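Local atomic coordinates of malic enzyme (Entamoeba histolytica, PDB entry 3NV9), a protein that probably catalyses the oxidative decarboxylation of malate to pyruvate, using a nicotinamide dinucleotide as electron acceptor. Residues A[97-102]-A[134-139]; A[115-120]-A[166-171]; A[219-224]-A[245-250]; A[255-260]-A[275-280]. One frame throughout, in Å; residues are numbered along the deposited sequence.

All four contacts are largely buried, but they lie in two separate places. Contacts 1 and 2, their centres about 7 Å apart, share the four-stranded parallel sheet of the N-terminal region and touch directly, through S97 OG with E168 O and R101 N with D169 O; both also reach the second subunit. Contact 1 is a backbone bridge with polar side chains beyond it, whereas contact 2 is a side-chain contact of methionine, lysine and two acids. Contacts 3 and 4, whose centres lie about 30 to 33 Å from those of contacts 1 and 2, belong to the NAD-binding region. Contact 3 is regular parallel sheet with a lysine at its partly exposed end; contact 4 packs leucine and cysteine at the sheet edge.

Contact 1: residues A[97-102]-A[134-139]; sequences SDSTRV and PICIDS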
loop_
_atom_site.group_PDB
_atom_site.type_symbol
_atom_site.label_atom_id
_atom_site.label_comp_id
_atom_site.label_asym_id
_atom_site.label_seq_id
_atom_site.Cartn_x
_atom_site.Cartn_y
_atom_site.Cartn_z
ATOM N N SER A 97 0.234 -9.863 7.333
ATOM C CA SER A 97 -0.428 -10.814 8.232
ATOM C C SER A 97 -1.211 -11.830 7.420
ATOM O O SER A 97 -1.659 -11.505 6.327
ATOM C CB SER A 97 -1.389 -10.117 9.141
ATOM O OG SER A 97 -1.913 -11.047 10.092
ATOM N N ASP A 98 -1.351 -13.046 7.939
ATOM C CA ASP A 98 -2.229 -14.022 7.331
ATOM C C ASP A 98 -3.537 -14.146 8.090
ATOM O O ASP A 98 -4.377 -15.006 7.788
ATOM C CB ASP A 98 -1.498 -15.376 7.084
ATOM C CG ASP A 98 -1.160 -16.163 8.368
ATOM O OD1 ASP A 98 -0.653 -17.302 8.176
ATOM O OD2 ASP A 98 -1.406 -15.730 9.521
ATOM N N SER A 99 -3.684 -13.229 9.057
ATOM C CA SER A 99 -4.844 -13.030 9.928
ATOM C C SER A 99 -5.223 -14.256 10.738
ATOM O O SER A 99 -6.378 -14.516 10.994
ATOM C CB SER A 99 -6.050 -12.496 9.158
ATOM O OG SER A 99 -5.648 -11.439 8.365
ATOM N N THR A 100 -4.203 -14.935 11.191
ATOM C CA THR A 100 -4.306 -16.215 11.817
ATOM C C THR A 100 -4.229 -16.061 13.370
ATOM O O THR A 100 -4.780 -16.862 14.084
ATOM C CB THR A 100 -3.179 -17.060 11.153
ATOM O OG1 THR A 100 -3.690 -18.243 10.559
ATOM C CG2 THR A 100 -1.996 -17.252 11.949
ATOM N N ARG A 101 -3.586 -14.998 13.885
ATOM C CA ARG A 101 -3.617 -14.700 15.330
ATOM C C ARG A 101 -3.986 -13.216 15.577
ATOM O O ARG A 101 -3.192 -12.400 16.042
ATOM C CB ARG A 101 -2.260 -15.087 15.970
ATOM C CG ARG A 101 -2.308 -15.452 17.469
ATOM C CD ARG A 101 -3.384 -16.522 17.739
ATOM N NE ARG A 101 -2.891 -17.905 17.583
ATOM C CZ ARG A 101 -3.595 -18.962 17.135
ATOM N NH1 ARG A 101 -4.866 -18.854 16.727
ATOM N NH2 ARG A 101 -3.003 -20.160 17.087
ATOM N N VAL A 102 -5.188 -12.827 15.218
ATOM C CA VAL A 102 -5.449 -11.403 15.342
ATOM C C VAL A 102 -6.128 -11.043 16.629
ATOM O O VAL A 102 -7.333 -11.320 16.829
ATOM C CB VAL A 102 -5.877 -10.666 13.997
ATOM C CG1 VAL A 102 -5.932 -11.604 12.785
ATOM C CG2 VAL A 102 -7.043 -9.774 14.162
ATOM N N PRO A 134 -1.676 -1.961 5.140
ATOM C CA PRO A 134 -1.965 -3.360 5.484
ATOM C C PRO A 134 -1.690 -4.289 4.266
ATOM O O PRO A 134 -1.984 -3.911 3.098
ATOM C CB PRO A 134 -3.449 -3.323 5.872
ATOM C CG PRO A 134 -3.996 -2.010 5.302
ATOM C CD PRO A 134 -2.876 -1.135 4.916
ATOM N N ILE A 135 -1.078 -5.466 4.509
ATOM C CA ILE A 135 -0.979 -6.510 3.467
ATOM C C ILE A 135 -1.503 -7.787 4.049
ATOM O O ILE A 135 -0.752 -8.541 4.615
ATOM C CB ILE A 135 0.467 -6.733 3.019
ATOM C CG1 ILE A 135 1.088 -5.426 2.517
ATOM C CG2 ILE A 135 0.589 -7.835 1.911
ATOM C CD1 ILE A 135 0.650 -5.017 1.112
ATOM N N CYS A 136 -2.814 -7.987 3.968
ATOM C CA CYS A 136 -3.495 -9.206 4.509
ATOM C C CYS A 136 -3.608 -10.292 3.421
ATOM O O CYS A 136 -4.155 -10.062 2.361
ATOM C CB CYS A 136 -4.879 -8.846 5.061
ATOM S SG CYS A 136 -4.736 -8.000 6.604
ATOM N N ILE A 137 -3.038 -11.458 3.677
ATOM C CA ILE A 137 -2.914 -12.483 2.646
ATOM C C ILE A 137 -3.548 -13.754 3.100
ATOM O O ILE A 137 -3.728 -13.985 4.302
ATOM C CB ILE A 137 -1.457 -12.802 2.330
ATOM C CG1 ILE A 137 -0.783 -13.560 3.522
ATOM C CG2 ILE A 137 -0.713 -11.512 1.878
ATOM C CD1 ILE A 137 0.733 -13.932 3.304
ATOM N N ASP A 138 -3.878 -14.590 2.127
ATOM C CA ASP A 138 -4.282 -15.960 2.426
ATOM C C ASP A 138 -3.027 -16.805 2.451
ATOM O O ASP A 138 -2.267 -16.856 1.468
ATOM C CB ASP A 138 -5.232 -16.475 1.353
ATOM C CG ASP A 138 -5.807 -17.877 1.699
ATOM O OD1 ASP A 138 -5.399 -18.514 2.710
ATOM O OD2 ASP A 138 -6.713 -18.316 0.971
ATOM N N SER A 139 -2.758 -17.483 3.557
ATOM C CA SER A 139 -1.560 -18.380 3.525
ATOM C C SER A 139 -1.930 -19.895 3.393
ATOM O O SER A 139 -1.085 -20.757 3.606
ATOM C CB SER A 139 -0.676 -18.142 4.736
ATOM O OG SER A 139 -1.305 -18.664 5.915
HETATM O O HOH W 1 -4.382 -16.947 5.705
#
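S97 and C136 form a single parallel beta bridge, their CA atoms 5.1 Å apart, in which S97 N donates to I135 O at 3.2 Å and I137 N donates to S97 O at 3.0 Å, both with N-H...O angles of 163°. The chains remain side by side for one more residue, where D98 CA lies 3.4 Å from I137 O in a CA-H...O contact. Here the side chains meet as well: I137 CG1 is 4.1 Å from D98 CB, and F154 of helix 148-158 covers I137. The bridge joins the ends of strands 92-97 and 131-136, neighbours in a parallel sheet that are linked through helix 114-128 as a beta-alpha-beta unit. S97 then starts an ST turn, its OG accepting from S99 N at 3.0 Å and also bonding E168 O. Within that turn the D98 carboxylate meets S139. Chi1 of 70° sets D98 CG between the backbone N and carbonyl carbon; from there the carboxylate reaches across, OD1 lying 2.7 Å from S139 OG, although N146 OD1 competes for the same serine proton. Water 1, which accepts from S139 N at 2.7 Å, is also within hydrogen-bonding distance of D98 O and can donate to it. On the outer side of strand 131-136, C136 O takes a hydrogen bond from T161 OG1 of the second subunit, whose R157 likewise reaches D138 O.

Contact 2: residues A[115-120]-A[166-171]; sequences GVMEGK and NLEDIS. With GOL (glycerol), chain N.
M117 and E168 lie alongside one another, running in opposite senses, and this is the close-packed part of the contact: M117 SD lies 3.5 Å from E168 CB. The methionine turns at chi2 (-53°), which puts SD there, and its terminal CE goes on to D169, 3.3 Å from OD2. V116, the residue before M117, reaches the same oxygen, CG1 standing 3.6 Å from D169 OD2. The thioether thus packs on the aliphatic part of E168, while M117 CE and V116 CG1 abut the carboxylate of D169.

The other half is looser and bridged by solvent. K120 bends at chi2 (-79°), where CD is placed 3.5 Å from E168 OE1, and the two side chains meet tip to tip. Their charged ends nevertheless form only a long salt bridge, 3.7 Å from K120 NZ to E168 OE2. Water 2 accepts from K120 NZ at 2.9 Å and lies 2.6 Å from E168 OE2, to which it can donate. A glycerol, probably from the crystallisation liquor, donates from O1 to D169 OD1 at 3.0 Å, whereas its bonds from K120 NZ are weak. The lysine also bonds Y65 OH of the second subunit, and the D193 and D194 carboxylates lie close to that of E168. The cluster is consistent with the active site of other malic enzymes, where such acids bind a divalent metal and a lysine takes part in catalysis; no divalent ion is modelled here.

Helix 114-128 packs on residues 168-169, which follow N166 and L167 of strand 164-167, with M117 also touching V95 and S97 of strand 92-97 and P134 and C136 of strand 131-136.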
loop_
_atom_site.group_PDB
_atom_site.type_symbol
_atom_site.label_atom_id
_atom_site.label_comp_id
_atom_site.label_asym_id
_atom_site.label_seq_id
_atom_site.Cartn_x
_atom_site.Cartn_y
_atom_site.Cartn_z
ATOM N N GLY A 115 -8.748 -4.619 9.836
ATOM C CA GLY A 115 -9.039 -3.617 10.855
ATOM C C GLY A 115 -7.800 -3.368 11.652
ATOM O O GLY A 115 -7.367 -2.216 11.820
ATOM N N VAL A 116 -7.176 -4.437 12.127
ATOM C CA VAL A 116 -5.988 -4.314 12.993
ATOM C C VAL A 116 -4.767 -3.836 12.192
ATOM O O VAL A 116 -4.001 -2.985 12.668
ATOM C CB VAL A 116 -5.700 -5.654 13.696
ATOM C CG1 VAL A 116 -4.287 -5.683 14.354
ATOM C CG2 VAL A 116 -6.805 -5.949 14.740
ATOM N N MET A 117 -4.575 -4.346 10.970
ATOM C CA MET A 117 -3.367 -3.965 10.194
ATOM C C MET A 117 -3.479 -2.546 9.664
ATOM O O MET A 117 -2.476 -1.861 9.522
ATOM C CB MET A 117 -3.060 -4.948 9.034
ATOM C CG MET A 117 -3.072 -6.426 9.422
ATOM S SD MET A 117 -2.003 -6.751 10.830
ATOM C CE MET A 117 -2.998 -7.928 11.743
ATOM N N GLU A 118 -4.701 -2.106 9.380
ATOM C CA GLU A 118 -4.918 -0.680 9.059
ATOM C C GLU A 118 -4.675 0.273 10.269
ATOM O O GLU A 118 -4.166 1.360 10.114
ATOM C CB GLU A 118 -6.310 -0.466 8.419
ATOM C CG GLU A 118 -6.317 0.759 7.608
ATOM C CD GLU A 118 -7.622 1.065 6.936
ATOM O OE1 GLU A 118 -7.785 2.223 6.440
ATOM O OE2 GLU A 118 -8.482 0.179 6.920
ATOM N N GLY A 119 -5.059 -0.147 11.476
ATOM C CA GLY A 119 -4.784 0.631 12.685
ATOM C C GLY A 119 -3.290 0.703 12.915
ATOM O O GLY A 119 -2.784 1.746 13.288
ATOM N N LYS A 120 -2.574 -0.394 12.669
ATOM C CA LYS A 120 -1.081 -0.383 12.757
ATOM C C LYS A 120 -0.504 0.600 11.734
ATOM O O LYS A 120 0.392 1.349 12.051
ATOM C CB LYS A 120 -0.426 -1.775 12.481
ATOM C CG LYS A 120 -0.834 -2.944 13.378
ATOM C CD LYS A 120 -0.122 -2.895 14.718
ATOM C CE LYS A 120 -0.510 -4.179 15.502
ATOM N NZ LYS A 120 0.203 -4.225 16.867
ATOM N N ASN A 166 6.823 -5.634 8.323
ATOM C CA ASN A 166 6.353 -5.704 9.683
ATOM C C ASN A 166 5.328 -6.820 9.783
ATOM O O ASN A 166 4.121 -6.609 9.577
ATOM C CB ASN A 166 5.816 -4.306 10.076
ATOM C CG ASN A 166 5.094 -4.295 11.408
ATOM O OD1 ASN A 166 3.854 -4.382 11.429
ATOM N ND2 ASN A 166 5.839 -4.171 12.520
ATOM N N LEU A 167 5.811 -8.022 10.078
ATOM C CA LEU A 167 4.925 -9.193 10.272
ATOM C C LEU A 167 4.042 -8.968 11.490
ATOM O O LEU A 167 4.509 -8.497 12.519
ATOM C CB LEU A 167 5.737 -10.500 10.453
ATOM C CG LEU A 167 6.802 -10.854 9.379
ATOM C CD1 LEU A 167 7.817 -11.862 9.893
ATOM C CD2 LEU A 167 6.124 -11.383 8.083
ATOM N N GLU A 168 2.769 -9.312 11.375
ATOM C CA GLU A 168 1.858 -9.259 12.505
ATOM C C GLU A 168 0.958 -10.517 12.554
ATOM O O GLU A 168 0.535 -11.003 11.492
ATOM C CB GLU A 168 0.921 -8.044 12.331
ATOM C CG GLU A 168 1.570 -6.652 12.354
ATOM C CD GLU A 168 1.884 -6.179 13.759
ATOM O OE1 GLU A 168 2.431 -5.063 13.855
ATOM O OE2 GLU A 168 1.580 -6.908 14.764
ATOM N N ASP A 169 0.606 -10.947 13.775
ATOM C CA ASP A 169 -0.607 -11.740 14.023
ATOM C C ASP A 169 -0.623 -13.038 13.163
ATOM O O ASP A 169 -1.600 -13.367 12.469
ATOM C CB ASP A 169 -1.849 -10.868 13.787
ATOM C CG ASP A 169 -2.024 -9.759 14.836
ATOM O OD1 ASP A 169 -1.123 -9.550 15.664
ATOM O OD2 ASP A 169 -3.075 -9.064 14.837
ATOM N N ILE A 170 0.514 -13.718 13.199
ATOM C CA ILE A 170 0.739 -15.008 12.584
ATOM C C ILE A 170 0.913 -16.014 13.736
ATOM O O ILE A 170 1.698 -15.798 14.681
ATOM C CB ILE A 170 2.000 -14.981 11.680
ATOM C CG1 ILE A 170 1.890 -13.813 10.692
ATOM C CG2 ILE A 170 2.239 -16.328 11.005
ATOM C CD1 ILE A 170 2.959 -13.754 9.596
ATOM N N SER A 171 0.158 -17.102 13.650
ATOM C CA SER A 171 0.177 -18.161 14.659
ATOM C C SER A 171 1.552 -18.820 14.815
ATOM O O SER A 171 2.332 -18.883 13.864
ATOM C CB SER A 171 -0.819 -19.226 14.238
ATOM O OG SER A 171 -0.325 -19.856 13.062
HETATM C C1 GOL N . -2.885 -6.256 17.539
HETATM O O1 GOL N . -1.736 -6.905 17.021
HETATM C C2 GOL N . -2.644 -4.882 18.180
HETATM O O2 GOL N . -3.849 -4.137 18.196
HETATM C C3 GOL N . -2.038 -5.008 19.595
HETATM O O3 GOL N . -0.783 -5.711 19.544
HETATM O O HOH W 2 0.753 -7.053 17.194
#

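Contact 3: residues A[219-224]-A[245-250]; sequences ECRMVF and PKKIVM
K247 O is gripped by three groups: M222 N donates to it at 3.1 Å, water 4 donates at 2.7 Å, and R221 CA lies 3.3 Å away in a CA-H...O contact. From here two strands run side by side, 222-224 and 248-250, their axes 4.7 Å apart and 10° from parallel. They are the two strands of a beta-alpha-beta unit of the Rossmann fold, joined through helix 229-240. V249 carries the register forward, its N donating to M222 O at 2.9 Å and its O accepting from F224 N at 2.7 Å, the latter with an N-H...O angle of 169°. On one face of the sheet M222, I248, F224 and M250 line up, with M222, I248 and M250 also meeting helix 229-240; on the other, V223 and V249 both lie against A291 of helix 288-292. At the partly exposed start, K247 lays its CB and CD beside C220 O and its CE close to E219 CA. The lysine is extended as far as CE and turns at chi4 (58°), which places NZ. That nitrogen makes only a long salt bridge to E219, K247 NZ to E219 OE2 measuring 3.9 Å, while it hydrogen-bonds H218 O and pairs with D244. At the buried end the F224 ring presents an edge, near its plane, to V249 O, and its CE1 lies 4.0 Å from I248 CG2.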
loop_
_atom_site.group_PDB
_atom_site.type_symbol
_atom_site.label_atom_id
_atom_site.label_comp_id
_atom_site.label_asym_id
_atom_site.label_seq_id
_atom_site.Cartn_x
_atom_site.Cartn_y
_atom_site.Cartn_z
ATOM N N GLU A 219 17.002 -9.906 41.019
ATOM C CA GLU A 219 16.586 -10.438 42.309
ATOM C C GLU A 219 15.068 -10.710 42.383
ATOM O O GLU A 219 14.565 -11.114 43.452
ATOM C CB GLU A 219 17.090 -9.555 43.473
ATOM C CG GLU A 219 18.700 -9.462 43.579
ATOM C CD GLU A 219 19.430 -10.855 43.802
ATOM O OE1 GLU A 219 19.046 -11.592 44.763
ATOM O OE2 GLU A 219 20.391 -11.206 43.027
ATOM N N CYS A 220 14.363 -10.524 41.251
ATOM C CA CYS A 220 12.911 -10.816 41.131
ATOM C C CYS A 220 12.474 -12.198 40.634
ATOM O O CYS A 220 12.922 -12.675 39.604
ATOM C CB CYS A 220 12.223 -9.783 40.270
ATOM S SG CYS A 220 12.283 -8.153 40.975
ATOM N N ARG A 221 11.549 -12.816 41.348
ATOM C CA ARG A 221 10.950 -14.005 40.823
ATOM C C ARG A 221 9.848 -13.607 39.823
ATOM O O ARG A 221 8.892 -12.885 40.146
ATOM C CB ARG A 221 10.404 -14.880 41.973
ATOM C CG ARG A 221 11.484 -15.555 42.889
ATOM C CD ARG A 221 10.791 -16.630 43.820
ATOM N NE ARG A 221 10.153 -17.620 42.955
ATOM C CZ ARG A 221 8.838 -17.794 42.812
ATOM N NH1 ARG A 221 7.950 -17.095 43.517
ATOM N NH2 ARG A 221 8.407 -18.670 41.924
ATOM N N MET A 222 9.972 -14.110 38.612
ATOM C CA MET A 222 9.015 -13.773 37.566
ATOM C C MET A 222 8.293 -15.011 37.022
ATOM O O MET A 222 8.965 -15.973 36.612
ATOM C CB MET A 222 9.748 -13.039 36.458
ATOM C CG MET A 222 10.405 -11.751 36.964
ATOM S SD MET A 222 11.120 -10.944 35.553
ATOM C CE MET A 222 12.211 -9.723 36.366
ATOM N N VAL A 223 6.948 -14.983 37.043
ATOM C CA VAL A 223 6.119 -16.045 36.434
ATOM C C VAL A 223 5.443 -15.589 35.103
ATOM O O VAL A 223 4.676 -14.627 35.108
ATOM C CB VAL A 223 5.010 -16.523 37.383
ATOM C CG1 VAL A 223 4.159 -17.676 36.725
ATOM C CG2 VAL A 223 5.595 -16.960 38.722
ATOM N N PHE A 224 5.707 -16.305 34.004
ATOM C CA PHE A 224 5.102 -16.043 32.717
ATOM C C PHE A 224 3.952 -17.006 32.349
ATOM O O PHE A 224 4.182 -18.199 32.229
ATOM C CB PHE A 224 6.161 -16.079 31.636
ATOM C CG PHE A 224 7.182 -14.983 31.764
ATOM C CD1 PHE A 224 8.213 -15.075 32.706
ATOM C CD2 PHE A 224 7.152 -13.875 30.907
ATOM C CE1 PHE A 224 9.207 -14.041 32.813
ATOM C CE2 PHE A 224 8.134 -12.847 30.984
ATOM C CZ PHE A 224 9.149 -12.912 31.956
ATOM N N PRO A 245 17.763 -16.138 35.035
ATOM C CA PRO A 245 16.939 -17.233 34.479
ATOM C C PRO A 245 16.471 -18.252 35.525
ATOM O O PRO A 245 15.392 -18.813 35.378
ATOM C CB PRO A 245 17.853 -17.898 33.434
ATOM C CG PRO A 245 18.915 -16.933 33.152
ATOM C CD PRO A 245 19.100 -16.098 34.412
ATOM N N LYS A 246 17.237 -18.440 36.598
ATOM C CA LYS A 246 16.901 -19.424 37.636
ATOM C C LYS A 246 15.636 -19.024 38.424
ATOM O O LYS A 246 14.946 -19.886 39.031
ATOM C CB LYS A 246 18.066 -19.618 38.613
ATOM C CG LYS A 246 19.394 -20.173 38.025
ATOM C CD LYS A 246 20.320 -20.645 39.190
ATOM C CE LYS A 246 21.834 -20.465 38.915
ATOM N NZ LYS A 246 22.283 -21.223 37.710
ATOM N N LYS A 247 15.330 -17.723 38.414
ATOM C CA LYS A 247 14.218 -17.200 39.218
ATOM C C LYS A 247 12.906 -17.077 38.407
ATOM O O LYS A 247 11.927 -16.513 38.891
ATOM C CB LYS A 247 14.584 -15.832 39.823
ATOM C CG LYS A 247 15.782 -15.812 40.796
ATOM C CD LYS A 247 15.644 -14.565 41.711
ATOM C CE LYS A 247 16.900 -14.246 42.549
ATOM N NZ LYS A 247 18.101 -14.036 41.682
ATOM N N ILE A 248 12.922 -17.599 37.187
ATOM C CA ILE A 248 11.879 -17.392 36.173
ATOM C C ILE A 248 11.114 -18.710 35.861
ATOM O O ILE A 248 11.734 -19.737 35.617
ATOM C CB ILE A 248 12.536 -16.823 34.869
ATOM C CG1 ILE A 248 12.726 -15.309 34.981
ATOM C CG2 ILE A 248 11.697 -17.072 33.644
ATOM C CD1 ILE A 248 13.429 -14.745 33.828
ATOM N N VAL A 249 9.780 -18.689 35.864
ATOM C CA VAL A 249 9.056 -19.832 35.326
ATOM C C VAL A 249 8.110 -19.407 34.194
ATOM O O VAL A 249 7.269 -18.519 34.416
ATOM C CB VAL A 249 8.059 -20.463 36.334
ATOM C CG1 VAL A 249 7.829 -21.932 35.995
ATOM C CG2 VAL A 249 8.404 -20.203 37.766
ATOM N N MET A 250 8.183 -20.081 33.049
ATOM C CA MET A 250 7.100 -19.999 32.048
ATOM C C MET A 250 6.077 -21.200 32.041
ATOM O O MET A 250 6.473 -22.355 32.185
ATOM C CB MET A 250 7.708 -19.775 30.670
ATOM C CG MET A 250 6.741 -19.824 29.546
ATOM S SD MET A 250 7.368 -18.801 28.214
ATOM C CE MET A 250 8.353 -19.854 27.216
HETATM O O HOH W 3 20.862 -13.962 43.786
HETATM O O HOH W 4 10.304 -18.288 40.022
#

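Contact 4: residues A[255-260]-A[275-280]; sequences GSLHNG and EICETT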
loop_
_atom_site.group_PDB
_atom_site.type_symbol
_atom_site.label_atom_id
_atom_site.label_comp_id
_atom_site.label_asym_id
_atom_site.label_seq_id
_atom_site.Cartn_x
_atom_site.Cartn_y
_atom_site.Cartn_z
ATOM N N GLY A 255 1.351 -27.218 31.480
ATOM C CA GLY A 255 2.207 -27.051 32.682
ATOM C C GLY A 255 3.574 -26.370 32.475
ATOM O O GLY A 255 3.944 -26.011 31.335
ATOM N N SER A 256 4.335 -26.199 33.563
ATOM C CA SER A 256 5.557 -25.390 33.515
ATOM C C SER A 256 6.581 -25.906 32.539
ATOM O O SER A 256 6.543 -27.066 32.148
ATOM C CB SER A 256 6.176 -25.133 34.891
ATOM O OG SER A 256 6.940 -26.217 35.384
ATOM N N LEU A 257 7.433 -24.999 32.088
ATOM C CA LEU A 257 8.520 -25.334 31.218
ATOM C C LEU A 257 9.743 -25.579 32.119
ATOM O O LEU A 257 9.975 -24.875 33.131
ATOM C CB LEU A 257 8.775 -24.225 30.200
ATOM C CG LEU A 257 7.971 -24.234 28.890
ATOM C CD1 LEU A 257 6.484 -24.050 29.167
ATOM C CD2 LEU A 257 8.475 -23.190 27.872
ATOM N N HIS A 258 10.481 -26.628 31.752
ATOM C CA HIS A 258 11.603 -27.175 32.543
ATOM C C HIS A 258 12.292 -28.202 31.656
ATOM O O HIS A 258 11.779 -28.532 30.583
ATOM C CB HIS A 258 11.123 -27.771 33.881
ATOM C CG HIS A 258 10.106 -28.874 33.753
ATOM N ND1 HIS A 258 10.345 -30.049 33.066
ATOM C CD2 HIS A 258 8.851 -28.993 34.260
ATOM C CE1 HIS A 258 9.278 -30.829 33.139
ATOM N NE2 HIS A 258 8.357 -30.216 33.860
ATOM N N ASN A 259 13.460 -28.694 32.079
ATOM C CA ASN A 259 14.264 -29.596 31.224
ATOM C C ASN A 259 13.714 -31.020 31.061
ATOM O O ASN A 259 14.280 -31.788 30.301
ATOM C CB ASN A 259 15.766 -29.610 31.610
ATOM C CG ASN A 259 16.027 -30.186 32.999
ATOM O OD1 ASN A 259 15.239 -30.966 33.536
ATOM N ND2 ASN A 259 17.159 -29.795 33.586
ATOM N N GLY A 260 12.609 -31.339 31.751
ATOM C CA GLY A 260 11.910 -32.629 31.577
ATOM C C GLY A 260 10.693 -32.656 30.626
ATOM O O GLY A 260 9.809 -33.548 30.728
ATOM N N GLU A 275 14.984 -23.684 24.557
ATOM C CA GLU A 275 16.040 -22.865 25.197
ATOM C C GLU A 275 15.589 -22.406 26.593
ATOM O O GLU A 275 16.329 -22.481 27.570
ATOM C CB GLU A 275 16.391 -21.682 24.295
ATOM C CG GLU A 275 17.173 -20.504 24.951
ATOM C CD GLU A 275 18.669 -20.803 25.211
ATOM O OE1 GLU A 275 19.187 -21.816 24.679
ATOM O OE2 GLU A 275 19.323 -20.030 25.960
ATOM N N ILE A 276 14.336 -21.971 26.676
ATOM C CA ILE A 276 13.700 -21.600 27.940
ATOM C C ILE A 276 13.475 -22.795 28.875
ATOM O O ILE A 276 13.479 -22.636 30.101
ATOM C CB ILE A 276 12.360 -20.856 27.635
ATOM C CG1 ILE A 276 12.666 -19.480 27.052
ATOM C CG2 ILE A 276 11.414 -20.810 28.855
ATOM C CD1 ILE A 276 11.507 -18.857 26.276
ATOM N N CYS A 277 13.259 -23.982 28.303
ATOM C CA CYS A 277 13.163 -25.209 29.091
ATOM C C CYS A 277 14.511 -25.563 29.753
ATOM O O CYS A 277 14.554 -25.902 30.928
ATOM C CB CYS A 277 12.642 -26.356 28.248
ATOM S SG CYS A 277 10.815 -26.314 27.955
ATOM N N GLU A 278 15.593 -25.427 28.989
ATOM C CA GLU A 278 16.952 -25.657 29.470
ATOM C C GLU A 278 17.439 -24.694 30.586
ATOM O O GLU A 278 18.169 -25.107 31.496
ATOM C CB GLU A 278 17.939 -25.585 28.294
ATOM C CG GLU A 278 17.471 -26.274 27.048
ATOM C CD GLU A 278 18.544 -27.146 26.401
ATOM O OE1 GLU A 278 19.311 -26.637 25.526
ATOM O OE2 GLU A 278 18.610 -28.346 26.795
ATOM N N THR A 279 17.010 -23.424 30.523
ATOM C CA THR A 279 17.646 -22.327 31.306
ATOM C C THR A 279 16.828 -21.774 32.481
ATOM O O THR A 279 17.347 -21.030 33.310
ATOM C CB THR A 279 17.999 -21.138 30.362
ATOM O OG1 THR A 279 16.821 -20.760 29.631
ATOM C CG2 THR A 279 19.080 -21.519 29.375
ATOM N N THR A 280 15.553 -22.120 32.570
ATOM C CA THR A 280 14.677 -21.476 33.556
ATOM C C THR A 280 14.102 -22.481 34.518
ATOM O O THR A 280 14.241 -23.687 34.299
ATOM C CB THR A 280 13.537 -20.651 32.874
ATOM O OG1 THR A 280 12.695 -21.504 32.064
ATOM C CG2 THR A 280 14.147 -19.528 31.989
#
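L257 sets its isobutyl group against the sulphur of C277, with L257 CG 3.6 Å from C277 SG. The contact joins the edge of the Rossmann-type NAD-binding region to a helix: strand 255-256 runs antiparallel to strand 248-252 as the outermost strand of the sheet, and the chain just after it meets the last turn of helix 271-279. Beyond the sulphur, L257 and I276 cross obliquely, L257 CD2 lying 3.9 Å from I276 CG2. Both L257 and I276 also touch M250 of strand 248-252, so the pair bridges sheet and helix, and I264 of helix 262-266 touches both L257 and C277.

C277 is the residue most covered by the other segment. Its SG stands anti to its own carbonyl carbon (chi1 -77°), where it meets L257 as well as H258 O, and its CB lies 3.3 Å from H258 O. The backbones are close here, the CA atoms of H258 and C277 being 4.3 Å apart, yet N259 N and C277 O, at 3.2 Å, are not hydrogen-bonded because the angle is poor. Polar atoms find partners elsewhere: L257 O accepts from N281 ND2, and N259 OD1 accepts from K284 NZ. Within the helix, T279 OG1 donates to E275 O at 2.7 Å, one turn back.

The CB of H258 points away from the helix, and its ring folds back on its own loop: G260 N donates to H258 ND1 at 2.9 Å, only 6° out of the imidazole plane.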